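Local coordinates for protein-glutamine gamma-glutamyltransferase (PDB 6G49), which catalyses protein cross-linking between glutamine and lysine side chains in vitro and is critical for the viability of Pseudomonas aeruginosa, with possible links to the cell wall, at residues S166-R171 / E291-E296; P185-L190 / F234-R239. One frame throughout, in Å; residues are numbered along the deposited sequence.

In the fold
The chain is the periplasmic transglutaminase-bearing part of a membrane protein. After the β strands of its N-terminal half it leaves short strand 163-164 and enters residues 166-171, which lead into helix 170-175. Helix 185-197 follows, and its first turns meet the end of helix 230-238 in contact 2, closing a loop that holds helix 201-214. Past helix 243-256 the chain returns to the ten-stranded antiparallel sheet, and the end of strand 286-294 closes the larger loop of contact 1. Contact 2 is therefore nested inside contact 1. The two lie about 26 Å apart, centre to centre, and do not touch; one ties a linker to the sheet, the other joins two helices.

Contact 1 of 2, residues S166-R171 / E291-E296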
loop_
_atom_site.group_PDB
_atom_site.type_symbol
_atom_site.label_atom_id
_atom_site.label_comp_id
_atom_site.label_asym_id
_atom_site.label_seq_id
_atom_site.Cartn_x
_atom_site.Cartn_y
_atom_site.Cartn_z
ATOM N N SER A 166 4.509 15.441 9.448
ATOM C CA SER A 166 5.775 15.515 10.153
ATOM C C SER A 166 5.560 15.469 11.677
ATOM O O SER A 166 6.425 14.963 12.371
ATOM C CB SER A 166 6.582 16.724 9.733
ATOM O OG SER A 166 5.835 17.876 10.002
ATOM N N SER A 167 4.447 16.033 12.164
ATOM C CA SER A 167 3.926 15.860 13.531
ATOM C C SER A 167 2.649 15.033 13.486
ATOM O O SER A 167 1.762 15.355 12.749
ATOM C CB SER A 167 3.599 17.196 14.184
ATOM O OG SER A 167 4.803 17.859 14.405
ATOM N N ILE A 168 2.626 13.935 14.212
ATOM C CA ILE A 168 1.547 12.928 14.074
ATOM C C ILE A 168 0.527 13.185 15.182
ATOM O O ILE A 168 0.875 13.447 16.345
ATOM C CB ILE A 168 2.146 11.516 14.034
ATOM C CG1 ILE A 168 1.119 10.495 13.533
ATOM C CG2 ILE A 168 2.760 11.113 15.377
ATOM C CD1 ILE A 168 1.654 9.079 13.472
ATOM N N ASP A 169 -0.741 13.139 14.795
ATOM C CA ASP A 169 -1.813 13.143 15.721
ATOM C C ASP A 169 -1.640 11.966 16.686
ATOM O O ASP A 169 -1.364 10.849 16.266
ATOM C CB ASP A 169 -3.161 12.963 15.028
ATOM C CG ASP A 169 -4.337 13.147 15.946
ATOM O OD1 ASP A 169 -4.631 12.261 16.799
ATOM O OD2 ASP A 169 -5.036 14.104 15.731
ATOM N N PRO A 170 -1.725 12.157 18.022
ATOM C CA PRO A 170 -1.567 11.021 18.956
ATOM C C PRO A 170 -2.504 9.843 18.740
ATOM O O PRO A 170 -2.061 8.725 18.952
ATOM C CB PRO A 170 -1.763 11.688 20.350
ATOM C CG PRO A 170 -2.544 12.911 20.022
ATOM C CD PRO A 170 -1.976 13.423 18.719
ATOM N N ARG A 171 -3.725 10.084 18.274
ATOM C CA ARG A 171 -4.668 9.017 17.988
ATOM C C ARG A 171 -4.157 8.188 16.798
ATOM O O ARG A 171 -4.263 6.972 16.831
ATOM C CB ARG A 171 -6.063 9.546 17.706
ATOM C CG ARG A 171 -6.756 10.170 18.909
ATOM C CD ARG A 171 -7.956 10.988 18.438
ATOM N NE ARG A 171 -7.572 11.970 17.444
ATOM C CZ ARG A 171 -8.394 12.853 16.873
ATOM N NH1 ARG A 171 -9.684 12.828 17.149
ATOM N NH2 ARG A 171 -7.916 13.751 16.025
ATOM N N GLU A 291 3.634 1.860 4.705
ATOM C CA GLU A 291 4.248 3.156 5.097
ATOM C C GLU A 291 4.424 3.157 6.607
ATOM O O GLU A 291 3.611 2.571 7.372
ATOM C CB GLU A 291 3.483 4.366 4.562
ATOM C CG GLU A 291 2.069 4.489 5.052
ATOM C CD GLU A 291 1.277 5.597 4.370
ATOM O OE1 GLU A 291 0.116 5.807 4.733
ATOM O OE2 GLU A 291 1.822 6.225 3.452
ATOM N N TYR A 292 5.482 3.835 7.027
ATOM C CA TYR A 292 5.812 3.941 8.430
ATOM C C TYR A 292 6.125 5.409 8.740
ATOM O O TYR A 292 6.543 6.201 7.882
ATOM C CB TYR A 292 6.965 3.009 8.807
ATOM C CG TYR A 292 8.317 3.382 8.241
ATOM C CD1 TYR A 292 8.652 3.135 6.906
ATOM C CD2 TYR A 292 9.210 4.099 9.006
ATOM C CE1 TYR A 292 9.869 3.587 6.393
ATOM C CE2 TYR A 292 10.433 4.522 8.495
ATOM C CZ TYR A 292 10.754 4.269 7.198
ATOM O OH TYR A 292 11.983 4.716 6.806
ATOM N N TRP A 293 6.043 5.719 10.030
ATOM C CA TRP A 293 6.176 7.084 10.488
ATOM C C TRP A 293 7.402 7.221 11.374
ATOM O O TRP A 293 7.700 6.364 12.207
ATOM C CB TRP A 293 4.926 7.500 11.277
ATOM C CG TRP A 293 4.954 8.949 11.673
ATOM C CD1 TRP A 293 4.558 10.032 10.928
ATOM C CD2 TRP A 293 5.464 9.472 12.916
ATOM N NE1 TRP A 293 4.835 11.188 11.620
ATOM C CE2 TRP A 293 5.395 10.872 12.825
ATOM C CE3 TRP A 293 6.009 8.877 14.053
ATOM C CZ2 TRP A 293 5.808 11.710 13.865
ATOM C CZ3 TRP A 293 6.454 9.703 15.072
ATOM C CH2 TRP A 293 6.290 11.092 14.993
ATOM N N GLN A 294 8.012 8.383 11.236
ATOM C CA GLN A 294 9.065 8.786 12.195
ATOM C C GLN A 294 9.008 10.297 12.341
ATOM O O GLN A 294 8.507 11.037 11.500
ATOM C CB GLN A 294 10.428 8.290 11.714
ATOM C CG GLN A 294 10.973 9.053 10.525
ATOM C CD GLN A 294 12.109 8.290 9.915
ATOM O OE1 GLN A 294 12.002 7.759 8.807
ATOM N NE2 GLN A 294 13.194 8.199 10.669
ATOM N N PRO A 295 9.498 10.809 13.483
ATOM C CA PRO A 295 9.557 12.249 13.687
ATOM C C PRO A 295 10.280 12.984 12.564
ATOM O O PRO A 295 11.215 12.491 11.998
ATOM C CB PRO A 295 10.349 12.363 15.010
ATOM C CG PRO A 295 10.022 11.079 15.754
ATOM C CD PRO A 295 9.933 10.028 14.659
ATOM N N GLU A 296 9.731 14.146 12.226
ATOM C CA GLU A 296 10.297 15.098 11.271
ATOM C C GLU A 296 10.107 14.647 9.815
ATOM O O GLU A 296 9.674 15.450 8.994
ATOM C CB GLU A 296 11.775 15.356 11.557
ATOM C CG GLU A 296 11.984 16.011 12.921
ATOM C CD GLU A 296 13.293 16.771 13.067
ATOM O OE1 GLU A 296 14.326 16.255 12.592
ATOM O OE2 GLU A 296 13.273 17.880 13.646
#
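I168 lies over one face of the W293 indole, its CG2 methyl 3.5 Å from the centroid of the six-membered ring and 16° off the ring normal, a CH-pi contact. The side chain spans both rings: CB sits 3.5 Å from W293 CE2, while CD1 hangs over the five-membered part, 3.8 Å from W293 CG. With CG1 anti to the backbone N (chi1 -165°), CG2 sits between N and the carbonyl carbon; this branch lies over the benzo ring. On the opposite face lies P295 N. At the ring edge, S166 O is 3.6 Å from W293 CZ2 and takes a weak hydrogen bond from E296 N (3.4 Å). The contact thus fastens the segment entering helix 170-175 onto the end of strand 286-294, which runs between strands 261-265 and 298-302 in the large antiparallel sheet, in the transglutaminase-like part of the chain. W293 NE1 donates to E165 O, and W299 on strand 298-302 meets the indole edge-to-face. Beyond I168, D169 N-caps the helix: OD1 accepts from R171 N through its anti lone pair (2.8 Å). R171 NE to D169 OD1 and NH2 to OD2 together make a side-on, two-nitrogen salt bridge.

Contact 2 of 2, residues P185-L190 / F234-R239; sequences PRARAL and FLFDTR
R186 and A187, in the first turn of helix 185-197, face L235 and F236 near the end of helix 230-238, the segment axes approaching to 10.1 Å with 117° between their N-to-C directions. This is helix-helix packing within the transglutaminase-like domain, away from the catalytic residues inferred by similarity. The F236 ring reaches across to helix 185-197 and meets it partly with its edge: A187 N lies near the ring plane, 3.6 Å from F236 CE2, and L190 CD2 also approaches the edge, 3.9 Å from F236 CZ. R186 CB comes in obliquely, 3.5 Å from F236 CE2. One face of the ring is backed by its own neighbour, with L235 CB over the centre. Deeper in, A187 CB meets L235 CD1 at 4.2 Å, and F252 and V253 of helix 243-256 touch A187 and L235 respectively.

On the more exposed side, the R186 and F236 side chains run alongside each other in opposite senses, F236 CD2 lying over one guanidinium face toward its rim, with the two planes 41° apart. The chain of R186 bends at chi3 (-76°) before its end-on grip on D237. Close to this pair, D233 OD1 lies near D237 OD2, a like-charge approach that the arginine probably eases; D233 OD1 makes only a long, weak ion pair with R186 NH2. D232 takes hydrogen bonds from the backbone N atoms of R186 and A187 near the helix start. In the salt bridge itself both D237 oxygens lie nearly in the guanidinium plane, but the carboxylate is turned against it, and both nitrogens come in tilted out of the carboxylate plane: R186 NH1 on the syn side of D237 OD1 at 2.9 Å, R186 NH2 further above the plane at D237 OD2, also at 2.9 Å.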
loop_
_atom_site.group_PDB
_atom_site.type_symbol
_atom_site.label_atom_id
_atom_site.label_comp_id
_atom_site.label_asym_id
_atom_site.label_seq_id
_atom_site.Cartn_x
_atom_site.Cartn_y
_atom_site.Cartn_z
ATOM N N PRO A 185 4.156 -15.057 18.180
ATOM C CA PRO A 185 5.228 -14.764 19.114
ATOM C C PRO A 185 6.615 -14.693 18.445
ATOM O O PRO A 185 7.467 -13.931 18.867
ATOM C CB PRO A 185 5.150 -15.971 20.081
ATOM C CG PRO A 185 4.553 -17.095 19.250
ATOM C CD PRO A 185 3.508 -16.370 18.402
ATOM N N ARG A 186 6.837 -15.474 17.382
ATOM C CA ARG A 186 8.150 -15.454 16.741
ATOM C C ARG A 186 8.414 -14.074 16.097
ATOM O O ARG A 186 9.503 -13.548 16.123
ATOM C CB ARG A 186 8.338 -16.639 15.786
ATOM C CG ARG A 186 8.439 -17.994 16.500
ATOM C CD ARG A 186 8.683 -19.139 15.503
ATOM N NE ARG A 186 7.499 -19.538 14.743
ATOM C CZ ARG A 186 7.487 -20.259 13.614
ATOM N NH1 ARG A 186 8.628 -20.647 13.044
ATOM N NH2 ARG A 186 6.326 -20.585 13.077
ATOM N N ALA A 187 7.392 -13.524 15.437
ATOM C CA ALA A 187 7.538 -12.246 14.796
ATOM C C ALA A 187 7.745 -11.129 15.823
ATOM O O ALA A 187 8.538 -10.192 15.566
ATOM C CB ALA A 187 6.332 -11.989 13.912
ATOM N N ARG A 188 7.067 -11.239 16.982
ATOM C CA ARG A 188 7.261 -10.298 18.061
ATOM C C ARG A 188 8.695 -10.392 18.585
ATOM O O ARG A 188 9.341 -9.376 18.847
ATOM C CB ARG A 188 6.236 -10.527 19.173
ATOM C CG ARG A 188 4.847 -9.979 18.886
ATOM C CD ARG A 188 3.903 -10.432 19.982
ATOM N NE ARG A 188 2.628 -10.870 19.447
ATOM C CZ ARG A 188 1.567 -10.082 19.292
ATOM N NH1 ARG A 188 1.526 -8.883 19.863
ATOM N NH2 ARG A 188 0.549 -10.492 18.555
ATOM N N ALA A 189 9.226 -11.622 18.697
ATOM C CA ALA A 189 10.652 -11.790 19.134
ATOM C C ALA A 189 11.631 -11.141 18.143
ATOM O O ALA A 189 12.590 -10.478 18.511
ATOM C CB ALA A 189 10.963 -13.274 19.316
ATOM N N LEU A 190 11.383 -11.331 16.836
ATOM C CA LEU A 190 12.181 -10.690 15.834
ATOM C C LEU A 190 12.133 -9.168 15.993
ATOM O O LEU A 190 13.150 -8.522 15.904
ATOM C CB LEU A 190 11.705 -11.131 14.448
ATOM C CG LEU A 190 12.365 -10.427 13.272
ATOM C CD1 LEU A 190 13.860 -10.734 13.155
ATOM C CD2 LEU A 190 11.664 -10.769 11.965
ATOM N N PHE A 234 4.560 -17.480 7.674
ATOM C CA PHE A 234 5.091 -16.868 6.472
ATOM C C PHE A 234 6.549 -16.477 6.643
ATOM O O PHE A 234 7.378 -16.796 5.800
ATOM C CB PHE A 234 4.222 -15.683 6.028
ATOM C CG PHE A 234 4.903 -14.824 5.002
ATOM C CD1 PHE A 234 5.049 -15.262 3.676
ATOM C CD2 PHE A 234 5.347 -13.552 5.314
ATOM C CE1 PHE A 234 5.690 -14.463 2.740
ATOM C CE2 PHE A 234 5.981 -12.745 4.380
ATOM C CZ PHE A 234 6.126 -13.187 3.067
ATOM N N LEU A 235 6.927 -15.746 7.700
ATOM C CA LEU A 235 8.305 -15.223 7.783
ATOM C C LEU A 235 9.367 -16.327 8.002
ATOM O O LEU A 235 10.489 -16.103 7.657
ATOM C CB LEU A 235 8.422 -14.238 8.948
ATOM C CG LEU A 235 7.777 -12.889 8.709
ATOM C CD1 LEU A 235 7.831 -12.037 9.983
ATOM C CD2 LEU A 235 8.465 -12.182 7.545
ATOM N N PHE A 236 8.991 -17.374 8.733
ATOM C CA PHE A 236 10.019 -18.317 9.293
ATOM C C PHE A 236 9.842 -19.745 8.753
ATOM O O PHE A 236 10.754 -20.541 8.920
ATOM C CB PHE A 236 9.992 -18.312 10.820
ATOM C CG PHE A 236 10.095 -16.933 11.405
ATOM C CD1 PHE A 236 11.234 -16.177 11.222
ATOM C CD2 PHE A 236 9.057 -16.418 12.159
ATOM C CE1 PHE A 236 11.323 -14.901 11.752
ATOM C CE2 PHE A 236 9.144 -15.137 12.680
ATOM C CZ PHE A 236 10.264 -14.377 12.457
ATOM N N ASP A 237 8.683 -20.085 8.194
ATOM C CA ASP A 237 8.377 -21.470 7.731
ATOM C C ASP A 237 8.246 -21.510 6.210
ATOM O O ASP A 237 9.133 -22.033 5.520
ATOM C CB ASP A 237 7.190 -22.077 8.478
ATOM C CG ASP A 237 7.345 -22.103 9.993
ATOM O OD1 ASP A 237 8.491 -21.910 10.478
ATOM O OD2 ASP A 237 6.295 -22.290 10.692
ATOM N N THR A 238 7.187 -20.924 5.642
ATOM C CA THR A 238 6.896 -21.058 4.221
ATOM C C THR A 238 7.793 -20.115 3.404
ATOM O O THR A 238 8.150 -20.434 2.258
ATOM C CB THR A 238 5.412 -20.871 3.899
ATOM O OG1 THR A 238 5.087 -19.474 4.067
ATOM C CG2 THR A 238 4.505 -21.754 4.720
ATOM N N ARG A 239 8.034 -18.881 3.900
ATOM C CA ARG A 239 8.678 -17.816 3.130
ATOM C C ARG A 239 8.124 -17.719 1.725
ATOM O O ARG A 239 8.855 -17.446 0.767
ATOM C CB ARG A 239 10.194 -17.951 3.143
ATOM C CG ARG A 239 10.801 -17.820 4.514
ATOM C CD ARG A 239 12.306 -17.746 4.433
ATOM N NE ARG A 239 12.987 -17.383 5.657
ATOM C CZ ARG A 239 13.187 -18.216 6.670
ATOM N NH1 ARG A 239 12.682 -19.430 6.614
ATOM N NH2 ARG A 239 13.820 -17.807 7.761
#